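Local coordinates for protein putative eukaryotic translation initiation factor eIF-4E (PDB 5WB5) that probably binds the methylated 5' cap of messenger RNA, including the trypanosomatid cap 4, as a translation initiation factor, at residues 26-32 / 46-52; 75-81 / 165-171; 92-97 / 180-185. All coordinates share one frame; numbering follows the deposited sequence.

Interaction 1 (26-32 / 46-52)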
loop_
_atom_site.group_PDB
_atom_site.type_symbol
_atom_site.label_atom_id
_atom_site.label_comp_id
_atom_site.label_asym_id
_atom_site.label_seq_id
_atom_site.Cartn_x
_atom_site.Cartn_y
_atom_site.Cartn_z
ATOM N N ALA A 26 -4.626 -6.882 -10.396
ATOM C CA ALA A 26 -4.050 -5.564 -10.595
ATOM C C ALA A 26 -4.243 -4.726 -9.335
ATOM O O ALA A 26 -5.143 -4.974 -8.529
ATOM C CB ALA A 26 -4.687 -4.870 -11.797
ATOM N N TRP A 27 -3.375 -3.728 -9.160
ATOM C CA TRP A 27 -3.425 -2.893 -7.964
ATOM C C TRP A 27 -3.122 -1.452 -8.331
ATOM O O TRP A 27 -2.168 -1.186 -9.065
ATOM C CB TRP A 27 -2.432 -3.381 -6.904
ATOM C CG TRP A 27 -2.723 -4.756 -6.408
ATOM C CD1 TRP A 27 -2.325 -5.929 -6.973
ATOM C CD2 TRP A 27 -3.478 -5.107 -5.244
ATOM N NE1 TRP A 27 -2.785 -6.990 -6.237
ATOM C CE2 TRP A 27 -3.495 -6.513 -5.167
ATOM C CE3 TRP A 27 -4.141 -4.368 -4.260
ATOM C CZ2 TRP A 27 -4.147 -7.198 -4.145
ATOM C CZ3 TRP A 27 -4.790 -5.051 -3.244
ATOM C CH2 TRP A 27 -4.788 -6.453 -3.195
ATOM N N THR A 28 -3.921 -0.527 -7.808
ATOM C CA THR A 28 -3.765 0.894 -8.075
ATOM C C THR A 28 -3.274 1.607 -6.821
ATOM O O THR A 28 -3.731 1.316 -5.706
ATOM C CB THR A 28 -5.085 1.513 -8.540
ATOM O OG1 THR A 28 -5.590 0.788 -9.669
ATOM C CG2 THR A 28 -4.887 2.972 -8.929
ATOM N N LEU A 29 -2.348 2.545 -7.025
ATOM C CA LEU A 29 -1.767 3.360 -5.968
ATOM C C LEU A 29 -2.353 4.768 -6.016
ATOM O O LEU A 29 -2.542 5.337 -7.097
ATOM C CB LEU A 29 -0.240 3.418 -6.112
ATOM C CG LEU A 29 0.550 4.387 -5.223
ATOM C CD1 LEU A 29 0.571 3.932 -3.779
ATOM C CD2 LEU A 29 1.973 4.556 -5.743
ATOM N N TRP A 30 -2.631 5.323 -4.836
ATOM C CA TRP A 30 -3.189 6.657 -4.684
ATOM C C TRP A 30 -2.398 7.401 -3.616
ATOM O O TRP A 30 -1.787 6.790 -2.735
ATOM C CB TRP A 30 -4.671 6.618 -4.286
ATOM C CG TRP A 30 -5.511 5.597 -5.014
ATOM C CD1 TRP A 30 -5.347 4.239 -5.017
ATOM C CD2 TRP A 30 -6.674 5.860 -5.810
ATOM N NE1 TRP A 30 -6.324 3.645 -5.781
ATOM C CE2 TRP A 30 -7.151 4.617 -6.278
ATOM C CE3 TRP A 30 -7.351 7.025 -6.178
ATOM C CZ2 TRP A 30 -8.274 4.509 -7.095
ATOM C CZ3 TRP A 30 -8.465 6.916 -6.991
ATOM C CH2 TRP A 30 -8.916 5.665 -7.439
ATOM N N TYR A 31 -2.434 8.732 -3.691
ATOM C CA TYR A 31 -1.763 9.599 -2.728
ATOM C C TYR A 31 -2.638 10.805 -2.428
ATOM O O TYR A 31 -3.170 11.427 -3.350
ATOM C CB TYR A 31 -0.415 10.087 -3.257
ATOM C CG TYR A 31 0.184 11.235 -2.471
ATOM C CD1 TYR A 31 -0.129 12.555 -2.779
ATOM C CD2 TYR A 31 1.068 11.001 -1.428
ATOM C CE1 TYR A 31 0.418 13.603 -2.066
ATOM C CE2 TYR A 31 1.620 12.041 -0.713
ATOM C CZ TYR A 31 1.296 13.339 -1.034
ATOM O OH TYR A 31 1.854 14.371 -0.314
ATOM N N ASP A 32 -2.782 11.144 -1.148
ATOM C CA ASP A 32 -3.515 12.358 -0.797
ATOM C C ASP A 32 -2.813 13.083 0.341
ATOM O O ASP A 32 -2.001 12.506 1.068
ATOM C CB ASP A 32 -4.984 12.076 -0.434
ATOM C CG ASP A 32 -5.144 11.272 0.842
ATOM O OD1 ASP A 32 -4.158 11.108 1.586
ATOM O OD2 ASP A 32 -6.273 10.802 1.104
ATOM N N LEU A 46 -8.510 12.372 -3.620
ATOM C CA LEU A 46 -7.654 11.237 -3.919
ATOM C C LEU A 46 -7.105 11.337 -5.339
ATOM O O LEU A 46 -7.826 11.693 -6.275
ATOM C CB LEU A 46 -8.415 9.922 -3.748
ATOM C CG LEU A 46 -8.927 9.639 -2.337
ATOM C CD1 LEU A 46 -9.890 8.469 -2.368
ATOM C CD2 LEU A 46 -7.774 9.362 -1.377
ATOM N N VAL A 47 -5.827 11.007 -5.492
ATOM C CA VAL A 47 -5.130 11.104 -6.767
ATOM C C VAL A 47 -4.556 9.730 -7.107
ATOM O O VAL A 47 -3.567 9.294 -6.535
ATOM C CB VAL A 47 -4.004 12.161 -6.706
ATOM C CG1 VAL A 47 -3.303 12.276 -8.057
ATOM C CG2 VAL A 47 -4.564 13.506 -6.263
ATOM N N PRO A 48 -5.169 9.015 -8.064
ATOM C CA PRO A 48 -4.583 7.736 -8.498
ATOM C C PRO A 48 -3.301 7.973 -9.282
ATOM O O PRO A 48 -3.252 8.823 -10.174
ATOM C CB PRO A 48 -5.682 7.122 -9.375
ATOM C CG PRO A 48 -6.463 8.283 -9.863
ATOM C CD PRO A 48 -6.428 9.308 -8.763
ATOM N N ILE A 49 -2.262 7.208 -8.945
ATOM C CA ILE A 49 -0.932 7.444 -9.497
ATOM C C ILE A 49 -0.602 6.424 -10.579
ATOM O O ILE A 49 -0.267 6.793 -11.710
ATOM C CB ILE A 49 0.132 7.423 -8.386
ATOM C CG1 ILE A 49 -0.112 8.580 -7.416
ATOM C CG2 ILE A 49 1.540 7.507 -8.989
ATOM C CD1 ILE A 49 0.840 8.623 -6.242
ATOM N N MET A 50 -0.678 5.138 -10.243
ATOM C CA MET A 50 -0.197 4.105 -11.148
ATOM C C MET A 50 -0.877 2.782 -10.834
ATOM O O MET A 50 -1.150 2.464 -9.672
ATOM C CB MET A 50 1.324 3.960 -11.037
ATOM C CG MET A 50 1.926 2.887 -11.918
ATOM S SD MET A 50 3.709 2.774 -11.676
ATOM C CE MET A 50 4.080 1.319 -12.657
ATOM N N THR A 51 -1.134 2.011 -11.886
ATOM C CA THR A 51 -1.667 0.663 -11.764
ATOM C C THR A 51 -0.594 -0.346 -12.150
ATOM O O THR A 51 0.124 -0.160 -13.139
ATOM C CB THR A 51 -2.904 0.474 -12.646
ATOM O OG1 THR A 51 -3.912 1.418 -12.266
ATOM C CG2 THR A 51 -3.469 -0.941 -12.500
ATOM N N VAL A 52 -0.491 -1.411 -11.360
ATOM C CA VAL A 52 0.508 -2.452 -11.546
ATOM C C VAL A 52 -0.207 -3.770 -11.800
ATOM O O VAL A 52 -1.186 -4.103 -11.118
ATOM C CB VAL A 52 1.445 -2.567 -10.326
ATOM C CG1 VAL A 52 2.196 -1.263 -10.110
ATOM C CG2 VAL A 52 0.665 -2.946 -9.078
#

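Interaction 2 (75-81 / 165-171)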
loop_
_atom_site.group_PDB
_atom_site.type_symbol
_atom_site.label_atom_id
_atom_site.label_comp_id
_atom_site.label_asym_id
_atom_site.label_seq_id
_atom_site.Cartn_x
_atom_site.Cartn_y
_atom_site.Cartn_z
ATOM N N SER A 75 0.134 12.965 4.835
ATOM C CA SER A 75 0.046 12.295 3.548
ATOM C C SER A 75 -0.464 10.876 3.756
ATOM O O SER A 75 -0.339 10.301 4.840
ATOM C CB SER A 75 1.404 12.268 2.837
ATOM O OG SER A 75 1.850 13.577 2.534
ATOM N N GLN A 76 -1.053 10.313 2.705
ATOM C CA GLN A 76 -1.514 8.931 2.764
ATOM C C GLN A 76 -1.305 8.246 1.423
ATOM O O GLN A 76 -1.738 8.759 0.383
ATOM C CB GLN A 76 -2.992 8.833 3.158
ATOM C CG GLN A 76 -3.363 9.600 4.416
ATOM C CD GLN A 76 -4.810 9.394 4.841
ATOM O OE1 GLN A 76 -5.201 9.793 5.938
ATOM N NE2 GLN A 76 -5.611 8.773 3.979
ATOM N N TYR A 77 -0.635 7.090 1.475
ATOM C CA TYR A 77 -0.584 6.135 0.375
ATOM C C TYR A 77 -1.757 5.173 0.506
ATOM O O TYR A 77 -1.999 4.625 1.586
ATOM C CB TYR A 77 0.719 5.326 0.390
ATOM C CG TYR A 77 1.958 6.014 -0.145
ATOM C CD1 TYR A 77 1.933 6.724 -1.340
ATOM C CD2 TYR A 77 3.164 5.935 0.543
ATOM C CE1 TYR A 77 3.072 7.345 -1.826
ATOM C CE2 TYR A 77 4.306 6.553 0.065
ATOM C CZ TYR A 77 4.255 7.254 -1.120
ATOM O OH TYR A 77 5.391 7.868 -1.596
ATOM N N HIS A 78 -2.474 4.964 -0.592
ATOM C CA HIS A 78 -3.495 3.932 -0.682
ATOM C C HIS A 78 -3.073 2.955 -1.766
ATOM O O HIS A 78 -2.493 3.359 -2.774
ATOM C CB HIS A 78 -4.876 4.515 -1.017
ATOM C CG HIS A 78 -5.242 5.720 -0.207
ATOM N ND1 HIS A 78 -6.139 5.669 0.838
ATOM C CD2 HIS A 78 -4.840 7.011 -0.294
ATOM C CE1 HIS A 78 -6.270 6.875 1.363
ATOM N NE2 HIS A 78 -5.492 7.707 0.695
ATOM N N PHE A 79 -3.365 1.675 -1.565
ATOM C CA PHE A 79 -2.970 0.633 -2.512
ATOM C C PHE A 79 -4.095 -0.393 -2.515
ATOM O O PHE A 79 -4.202 -1.196 -1.585
ATOM C CB PHE A 79 -1.634 0.015 -2.113
ATOM C CG PHE A 79 -1.056 -0.912 -3.142
ATOM C CD1 PHE A 79 -0.452 -0.412 -4.281
ATOM C CD2 PHE A 79 -1.098 -2.285 -2.957
ATOM C CE1 PHE A 79 0.088 -1.264 -5.226
ATOM C CE2 PHE A 79 -0.561 -3.139 -3.895
ATOM C CZ PHE A 79 0.035 -2.629 -5.030
ATOM N N PHE A 80 -4.942 -0.352 -3.544
ATOM C CA PHE A 80 -6.179 -1.126 -3.544
ATOM C C PHE A 80 -6.339 -1.883 -4.850
ATOM O O PHE A 80 -5.839 -1.461 -5.894
ATOM C CB PHE A 80 -7.405 -0.226 -3.328
ATOM C CG PHE A 80 -7.681 0.077 -1.887
ATOM C CD1 PHE A 80 -6.809 0.864 -1.154
ATOM C CD2 PHE A 80 -8.809 -0.432 -1.261
ATOM C CE1 PHE A 80 -7.056 1.141 0.178
ATOM C CE2 PHE A 80 -9.062 -0.159 0.067
ATOM C CZ PHE A 80 -8.183 0.631 0.789
ATOM N N GLN A 81 -7.051 -3.009 -4.786
ATOM C CA GLN A 81 -7.323 -3.771 -5.998
ATOM C C GLN A 81 -7.931 -2.862 -7.058
ATOM O O GLN A 81 -8.669 -1.920 -6.752
ATOM C CB GLN A 81 -8.266 -4.942 -5.705
ATOM C CG GLN A 81 -8.756 -5.657 -6.958
ATOM C CD GLN A 81 -9.453 -6.967 -6.656
ATOM O OE1 GLN A 81 -9.486 -7.417 -5.511
ATOM N NE2 GLN A 81 -10.011 -7.592 -7.688
ATOM N N THR A 165 -8.931 -6.197 0.317
ATOM C CA THR A 165 -9.223 -5.271 -0.768
ATOM C C THR A 165 -8.153 -4.207 -0.946
ATOM O O THR A 165 -7.975 -3.706 -2.066
ATOM C CB THR A 165 -10.570 -4.579 -0.537
ATOM O OG1 THR A 165 -10.518 -3.809 0.671
ATOM C CG2 THR A 165 -11.691 -5.603 -0.437
ATOM N N GLY A 166 -7.450 -3.835 0.117
ATOM C CA GLY A 166 -6.395 -2.851 -0.043
ATOM C C GLY A 166 -5.654 -2.598 1.250
ATOM O O GLY A 166 -5.885 -3.257 2.263
ATOM N N ILE A 167 -4.745 -1.622 1.191
ATOM C CA ILE A 167 -3.966 -1.189 2.344
ATOM C C ILE A 167 -3.755 0.315 2.254
ATOM O O ILE A 167 -3.840 0.921 1.183
ATOM C CB ILE A 167 -2.597 -1.903 2.456
ATOM C CG1 ILE A 167 -1.762 -1.671 1.197
ATOM C CG2 ILE A 167 -2.791 -3.391 2.707
ATOM C CD1 ILE A 167 -0.336 -2.163 1.315
ATOM N N VAL A 168 -3.464 0.914 3.404
ATOM C CA VAL A 168 -3.308 2.360 3.523
ATOM C C VAL A 168 -2.203 2.642 4.530
ATOM O O VAL A 168 -2.232 2.138 5.656
ATOM C CB VAL A 168 -4.617 3.056 3.959
ATOM C CG1 VAL A 168 -4.426 4.570 4.038
ATOM C CG2 VAL A 168 -5.761 2.719 3.010
ATOM N N MET A 169 -1.230 3.447 4.121
ATOM C CA MET A 169 -0.242 4.016 5.027
ATOM C C MET A 169 -0.581 5.489 5.206
ATOM O O MET A 169 -0.850 6.187 4.224
ATOM C CB MET A 169 1.179 3.845 4.479
ATOM C CG MET A 169 2.244 4.549 5.298
ATOM S SD MET A 169 2.265 3.988 7.013
ATOM C CE MET A 169 3.236 2.496 6.871
ATOM N N SER A 170 -0.585 5.953 6.453
ATOM C CA SER A 170 -1.010 7.312 6.779
ATOM C C SER A 170 0.039 7.954 7.676
ATOM O O SER A 170 0.194 7.561 8.836
ATOM C CB SER A 170 -2.379 7.303 7.461
ATOM O OG SER A 170 -2.922 8.609 7.542
ATOM N N LYS A 171 0.761 8.931 7.134
ATOM C CA LYS A 171 1.747 9.677 7.899
ATOM C C LYS A 171 1.023 10.702 8.765
ATOM O O LYS A 171 0.362 11.605 8.241
ATOM C CB LYS A 171 2.726 10.360 6.947
ATOM C CG LYS A 171 4.003 10.865 7.590
ATOM C CD LYS A 171 5.049 9.777 7.680
ATOM C CE LYS A 171 6.379 10.329 8.165
ATOM N NZ LYS A 171 7.011 11.223 7.156
#

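Interaction 3 (92-97 / 180-185)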
loop_
_atom_site.group_PDB
_atom_site.type_symbol
_atom_site.label_atom_id
_atom_site.label_comp_id
_atom_site.label_asym_id
_atom_site.label_seq_id
_atom_site.Cartn_x
_atom_site.Cartn_y
_atom_site.Cartn_z
ATOM N N ALA A 92 -16.877 -2.831 -2.339
ATOM C CA ALA A 92 -15.929 -3.820 -1.841
ATOM C C ALA A 92 -15.640 -3.625 -0.359
ATOM O O ALA A 92 -15.292 -4.589 0.333
ATOM C CB ALA A 92 -14.633 -3.746 -2.646
ATOM N N ASN A 93 -15.782 -2.400 0.145
ATOM C CA ASN A 93 -15.467 -2.081 1.531
ATOM C C ASN A 93 -16.699 -1.801 2.379
ATOM O O ASN A 93 -16.556 -1.512 3.571
ATOM C CB ASN A 93 -14.529 -0.870 1.588
ATOM C CG ASN A 93 -13.285 -1.057 0.749
ATOM O OD1 ASN A 93 -12.688 -2.132 0.736
ATOM N ND2 ASN A 93 -12.889 -0.009 0.035
ATOM N N LYS A 94 -17.900 -1.879 1.805
ATOM C CA LYS A 94 -19.101 -1.520 2.553
ATOM C C LYS A 94 -19.311 -2.456 3.740
ATOM O O LYS A 94 -19.514 -2.003 4.873
ATOM C CB LYS A 94 -20.318 -1.532 1.624
ATOM C CG LYS A 94 -20.664 -2.901 1.058
ATOM C CD LYS A 94 -21.805 -2.841 0.060
ATOM C CE LYS A 94 -22.102 -4.219 -0.508
ATOM N NZ LYS A 94 -23.331 -4.232 -1.349
ATOM N N LYS A 95 -19.255 -3.768 3.502
ATOM C CA LYS A 95 -19.492 -4.733 4.570
ATOM C C LYS A 95 -18.257 -4.943 5.433
ATOM O O LYS A 95 -18.382 -5.274 6.617
ATOM C CB LYS A 95 -19.937 -6.075 3.984
ATOM C CG LYS A 95 -21.300 -6.051 3.314
ATOM C CD LYS A 95 -21.630 -7.394 2.680
ATOM C CE LYS A 95 -22.988 -7.368 1.998
ATOM N NZ LYS A 95 -23.301 -8.656 1.319
ATOM N N GLY A 96 -17.071 -4.757 4.867
ATOM C CA GLY A 96 -15.841 -5.047 5.567
ATOM C C GLY A 96 -15.402 -3.909 6.466
ATOM O O GLY A 96 -16.146 -2.976 6.770
ATOM N N GLY A 97 -14.150 -4.006 6.898
ATOM C CA GLY A 97 -13.545 -2.998 7.741
ATOM C C GLY A 97 -12.056 -2.887 7.494
ATOM O O GLY A 97 -11.566 -3.247 6.417
ATOM N N VAL A 180 -4.987 -2.417 6.859
ATOM C CA VAL A 180 -5.337 -3.414 5.856
ATOM C C VAL A 180 -6.856 -3.438 5.769
ATOM O O VAL A 180 -7.532 -3.850 6.720
ATOM C CB VAL A 180 -4.775 -4.798 6.207
ATOM C CG1 VAL A 180 -5.123 -5.816 5.124
ATOM C CG2 VAL A 180 -3.273 -4.724 6.409
ATOM N N TRP A 181 -7.392 -2.967 4.645
ATOM C CA TRP A 181 -8.828 -2.926 4.414
ATOM C C TRP A 181 -9.272 -4.247 3.799
ATOM O O TRP A 181 -8.836 -4.602 2.691
ATOM C CB TRP A 181 -9.208 -1.766 3.492
ATOM C CG TRP A 181 -9.057 -0.407 4.099
ATOM C CD1 TRP A 181 -8.118 -0.008 5.007
ATOM C CD2 TRP A 181 -9.879 0.738 3.841
ATOM N NE1 TRP A 181 -8.302 1.317 5.326
ATOM C CE2 TRP A 181 -9.376 1.798 4.625
ATOM C CE3 TRP A 181 -10.988 0.971 3.022
ATOM C CZ2 TRP A 181 -9.944 3.069 4.614
ATOM C CZ3 TRP A 181 -11.551 2.235 3.012
ATOM C CH2 TRP A 181 -11.028 3.268 3.803
ATOM N N VAL A 182 -10.149 -4.953 4.516
ATOM C CA VAL A 182 -10.714 -6.223 4.074
ATOM C C VAL A 182 -12.129 -5.983 3.560
ATOM O O VAL A 182 -12.574 -4.835 3.445
ATOM C CB VAL A 182 -10.708 -7.260 5.215
ATOM C CG1 VAL A 182 -9.295 -7.466 5.732
ATOM C CG2 VAL A 182 -11.631 -6.827 6.348
ATOM N N SER A 183 -12.852 -7.065 3.262
ATOM C CA SER A 183 -14.186 -6.983 2.686
ATOM C C SER A 183 -15.281 -7.554 3.574
ATOM O O SER A 183 -16.417 -7.081 3.500
ATOM C CB SER A 183 -14.230 -7.715 1.334
ATOM O OG SER A 183 -13.962 -9.097 1.492
ATOM N N ASP A 184 -14.977 -8.548 4.404
ATOM C CA ASP A 184 -15.968 -9.201 5.257
ATOM C C ASP A 184 -15.560 -8.995 6.711
ATOM O O ASP A 184 -14.600 -9.612 7.187
ATOM C CB ASP A 184 -16.081 -10.689 4.922
ATOM C CG ASP A 184 -17.166 -11.389 5.722
ATOM O OD1 ASP A 184 -18.360 -11.090 5.507
ATOM O OD2 ASP A 184 -16.824 -12.246 6.564
ATOM N N ALA A 185 -16.288 -8.128 7.415
ATOM C CA ALA A 185 -16.006 -7.859 8.819
ATOM C C ALA A 185 -16.473 -8.976 9.742
ATOM O O ALA A 185 -16.095 -8.982 10.918
ATOM C CB ALA A 185 -16.662 -6.544 9.241
#

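Interaction 1 (26-32 / 46-52)
Trp27 and Val52 face each other in a doubly hydrogen-bonded antiparallel pair at one end of strands 26-32 and 47-52, whose short axes come within 4.4 Å and run at 144°. The bonds are Trp27 N to Val52 O at 3.0 Å and the return bond from Val52 N to Trp27 O. Thr28 opposes Thr51 and Trp30 opposes Pro48, so two steps along 26-32 match three along the partner. The extra residue falls opposite Leu29: its N donates to Met50 O, while its O accepts a nearly straight bond from Ile49 N. The offset, with Ile49 and Met50 both set against Leu29, fits a classic beta bulge. Beyond it, Tyr31 N donates to Val47 O.

On the face carrying Thr28 and Trp30, the two threonine hydroxyls, Thr28 OG1 and Thr51 OG1, share a hydrogen bond of 3.2 Å. Pro48 CB sits over one face of the Trp30 six-membered ring, toward its rim, a CH-pi contact 3.7 Å from the centroid and 17° off the normal. Leu46 CB approaches the same ring obliquely at Trp30 CE3. On the other face, Ile49 CD1 lies 3.6 Å from Tyr31 CB; Ile49 CG1 leaves beside its backbone N (chi1 -64°) and the rest of the chain is extended, carrying the methyl to Tyr31. Val52 CG2 meets Trp27 CB at 3.8 Å. The Tyr31 hydroxyl goes elsewhere, to Ser75 OG.

Met61 of helix 55-64 packs on Leu29, Met50 and Val52, and the chain of another protein packs on Tyr31, Val47, Ile49 and Met50. A bulged outer strand, backed by helix and contacted by another protein chain, is consistent with the helix-bearing convex side of the eIF4E sheet, the surface on which partners such as eIF4G and 4E-binding proteins dock.

Interaction 2 (75-81 / 165-171)
Tyr77 with Met169 and Phe79 with Ile167 are hydrogen-bonded antiparallel pairs of strands 75-81 and 165-171, whose axes approach to 4.6 Å and run at 174°. Phe79 N to Ile167 O and Ile167 N to Phe79 O are both 2.9 Å, and Tyr77 and Met169 exchange a like pair. Gln81 N to Thr165 O, at 171°, and Lys171 N to Ser75 O extend the pattern to both ends.

One side-chain hydrogen bond crosses the strands: Ser170 OG donates to Gln76 OE1 at 3.0 Å, from above the amide plane.

Among the apolar contacts, Phe80 lies flat on backbone. Its CG turns away from its own carbonyl carbon (chi1 -83°), which sets one ring face over Gly166, with CA 3.6 Å from the centroid. Val168 CG2 meets the ring edge at Phe80 CE1, 3.5 Å away, and also touches His78 ND1. On the opposite sheet face, Phe79 CB packs on Ile167 CG1.

A classic beta bulge sets Thr165 and Gly166 together against Trp181 of strand 175-182. Strand 22-32 pairs with the other side of 75-81, while Trp138, Leu142 and Val146 of helix 133-147 cover the face bearing Phe79, Ile167 and Met169.

Interaction 3 (92-97 / 180-185)
The Asn93 amide meets the Trp181 indole at its edge, with the two planes 81° apart. Asn93 ND2 lies 3.7 Å from Trp181 CE3, and Asn93 CG is close to the plane of the ring at the same edge. No hydrogen bond links the two groups; this is packing of a steeply turned amide against the six-membered ring. CG of Asn93 sits beside its own backbone N (chi1 -54°), placing the amide against the rim. Bonds at both ends oppose its rotation: OD1 with Thr165 OG1, and ND2 to Met87 O. The indole itself is packed by Phe80, edge-to-face, and by His215, whose ring is inclined at about 55°.

A single backbone hydrogen bond crosses the segments, Val182 N to Gly97 O at 2.9 Å. The same carbonyl also receives a CA-H...O contact, from Trp181 CA at 3.4 Å. Here strand 97-104 begins its antiparallel pairing with strand 175-182 in the eIF4E sheet, and the short, weakly bonded helix 91-94 leads into it.

Past this bond the two segments touch chiefly through backbone. Gly96 and Ser183 stand only 3.8 Å apart between CA atoms; Gly96 has no side chain, and its CA lies against Val182 O and the Asp184 and Ala185 nitrogens. Gly96 N and Ser183 O are close, but the angle is too poor for a hydrogen bond. Ser183 CB rests on Ala92 O at 3.4 Å, while its hydroxyl bonds to Pro162 O. Farther along, the Ala185 methyl reaches Lys95 O at 3.4 Å, and Phe212 and Lys214 of strand 210-214 pack on that methyl.

In the fold
All three contacts draw on one antiparallel sheet, at different depths. Interaction 2 is the buried one, its centre about 3 Å from that of the chain; interactions 1 and 3, at about 10 and 13 Å, are partly buried. Interactions 1 and 2 share neighbouring strands 22-32 and 75-81, joined by a probable hydrogen bond from Trp30 N to His78 O, 2.9 Å. Interactions 2 and 3 are joined by Thr165, whose OG1 is 2.7 Å from Trp181 O. Strand pairing dominates interactions 1 and 2, interrupted by an extra residue in the former, whereas 92-97 / 180-185 has one backbone bond and packs backbone closely around Gly96 and Gly97. Another protein chain reaches several residues of interaction 1, one of interaction 2 and none of interaction 3.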